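OR486 (Synthetic construct, PDB 4R80) is a de novo designed protein of cystatin fold, a helix packed on a four-stranded antiparallel beta sheet, with no known natural function. Local coordinates at residues R10-Q13 with V14-K18. Numbering follows the deposited sequence.
Sequences RAKQ and VAKEK
Arg10 to Gln13 meet Val14 to Glu17 through four successive i to i+4 backbone hydrogen bonds, a local contact between two successive turns in the middle of helix 4-22, the single helix of this cystatin-fold design. Val14 N donates to Arg10 O at 2.9 Å with an N-H...O angle of 159°, and Lys16 N reaches Lys12 O at 2.8 Å. The bonds from Ala15 to Ala11 and from Glu17 to Gln13 repeat the pattern, so each carbonyl of the first turn is gripped by an amide of the next.

The first side-chain carbons of the second turn lie beside these carbonyls. Val14 CG2 lies 3.2 Å from Arg10 O, because with CG1 anti to the backbone N (chi1 165°) the other methyl stands beside that N, over the preceding turn. Ala15 CB, likewise 3.2 Å from Ala11 O, adds only a methyl to the buried side of the helix.

Lys12 and Lys16, also one turn apart, run alongside each other: Lys12 bends back at chi3 and chi4 whereas Lys16 stays extended, which brings Lys12 NZ to 4.5 Å from Lys16 CD. Their two NZ atoms are 5.1 Å apart, a proximity that probably costs some electrostatic energy.

Against the sheet, Ala11 packs on Phe66, Val59 and Ile40, and Ala15 on Val57, Val59 and Val42. Arg10 and Val14 reach strand 65-76, where Arg10 NH2 also hydrogen-bonds to Asn64 O just before it, while Lys12 leans on Val30 and Val33 of strand 28-36; side chains of these two turns thus touch all four strands of the sheet.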
loop_
_atom_site.group_PDB
_atom_site.type_symbol
_atom_site.label_atom_id
_atom_site.label_comp_id
_atom_site.label_asym_id
_atom_site.label_seq_id
_atom_site.Cartn_x
_atom_site.Cartn_y
_atom_site.Cartn_z
ATOM N N ARG A 10 1.853 6.002 8.445
ATOM C CA ARG A 10 0.443 6.265 8.180
ATOM C C ARG A 10 0.051 5.861 6.756
ATOM O O ARG A 10 -0.988 5.232 6.542
ATOM C CB ARG A 10 0.118 7.741 8.426
ATOM C CG ARG A 10 0.200 8.166 9.885
ATOM C CD ARG A 10 -0.044 9.664 10.053
ATOM N NE ARG A 10 -1.354 10.089 9.566
ATOM C CZ ARG A 10 -1.785 11.345 9.592
ATOM N NH1 ARG A 10 -1.018 12.311 10.078
ATOM N NH2 ARG A 10 -2.990 11.634 9.117
ATOM N N ALA A 11 0.893 6.215 5.790
ATOM C CA ALA A 11 0.621 5.905 4.390
ATOM C C ALA A 11 0.601 4.402 4.168
ATOM O O ALA A 11 -0.215 3.895 3.399
ATOM C CB ALA A 11 1.652 6.561 3.483
ATOM N N LYS A 12 1.495 3.693 4.848
ATOM C CA LYS A 12 1.551 2.242 4.733
ATOM C C LYS A 12 0.292 1.599 5.305
ATOM O O LYS A 12 -0.240 0.645 4.736
ATOM C CB LYS A 12 2.783 1.683 5.446
ATOM C CG LYS A 12 2.944 0.176 5.293
ATOM C CD LYS A 12 4.105 -0.356 6.119
ATOM C CE LYS A 12 3.719 -0.491 7.582
ATOM N NZ LYS A 12 2.616 -1.476 7.764
ATOM N N GLN A 13 -0.185 2.129 6.428
ATOM C CA GLN A 13 -1.376 1.594 7.079
ATOM C C GLN A 13 -2.653 1.922 6.311
ATOM O O GLN A 13 -3.571 1.105 6.249
ATOM C CB GLN A 13 -1.476 2.109 8.517
ATOM C CG GLN A 13 -0.401 1.561 9.442
ATOM C CD GLN A 13 -0.537 2.069 10.863
ATOM O OE1 GLN A 13 -1.436 2.852 11.172
ATOM N NE2 GLN A 13 0.359 1.626 11.737
ATOM N N VAL A 14 -2.703 3.110 5.717
ATOM C CA VAL A 14 -3.832 3.497 4.879
ATOM C C VAL A 14 -3.858 2.584 3.664
ATOM O O VAL A 14 -4.911 2.099 3.249
ATOM C CB VAL A 14 -3.721 4.966 4.418
ATOM C CG1 VAL A 14 -4.682 5.246 3.270
ATOM C CG2 VAL A 14 -3.983 5.910 5.580
ATOM N N ALA A 15 -2.676 2.345 3.113
ATOM C CA ALA A 15 -2.514 1.486 1.952
ATOM C C ALA A 15 -2.870 0.036 2.259
ATOM O O ALA A 15 -3.568 -0.617 1.483
ATOM C CB ALA A 15 -1.089 1.573 1.458
ATOM N N LYS A 16 -2.388 -0.464 3.393
ATOM C CA LYS A 16 -2.601 -1.857 3.765
ATOM C C LYS A 16 -4.059 -2.137 4.123
ATOM O O LYS A 16 -4.604 -3.179 3.759
ATOM C CB LYS A 16 -1.684 -2.250 4.924
ATOM C CG LYS A 16 -1.771 -3.714 5.320
ATOM C CD LYS A 16 -0.845 -4.020 6.485
ATOM C CE LYS A 16 -1.027 -5.445 6.977
ATOM N NZ LYS A 16 -0.310 -5.674 8.260
ATOM N N GLU A 17 -4.685 -1.202 4.830
ATOM C CA GLU A 17 -6.095 -1.330 5.181
ATOM C C GLU A 17 -6.938 -1.339 3.915
ATOM O O GLU A 17 -7.943 -2.044 3.827
ATOM C CB GLU A 17 -6.531 -0.196 6.112
ATOM C CG GLU A 17 -7.996 -0.255 6.532
ATOM C CD GLU A 17 -8.342 -1.520 7.300
ATOM O OE1 GLU A 17 -7.494 -2.002 8.080
ATOM O OE2 GLU A 17 -9.465 -2.034 7.119
ATOM N N LYS A 18 -6.520 -0.543 2.930
ATOM C CA LYS A 18 -7.168 -0.521 1.628
ATOM C C LYS A 18 -7.107 -1.877 0.928
ATOM O O LYS A 18 -8.081 -2.326 0.334
ATOM C CB LYS A 18 -6.548 0.556 0.735
ATOM C CG LYS A 18 -7.123 0.590 -0.670
ATOM C CD LYS A 18 -8.606 0.892 -0.658
ATOM C CE LYS A 18 -9.069 1.413 -2.003
ATOM N NZ LYS A 18 -10.552 1.466 -2.093
#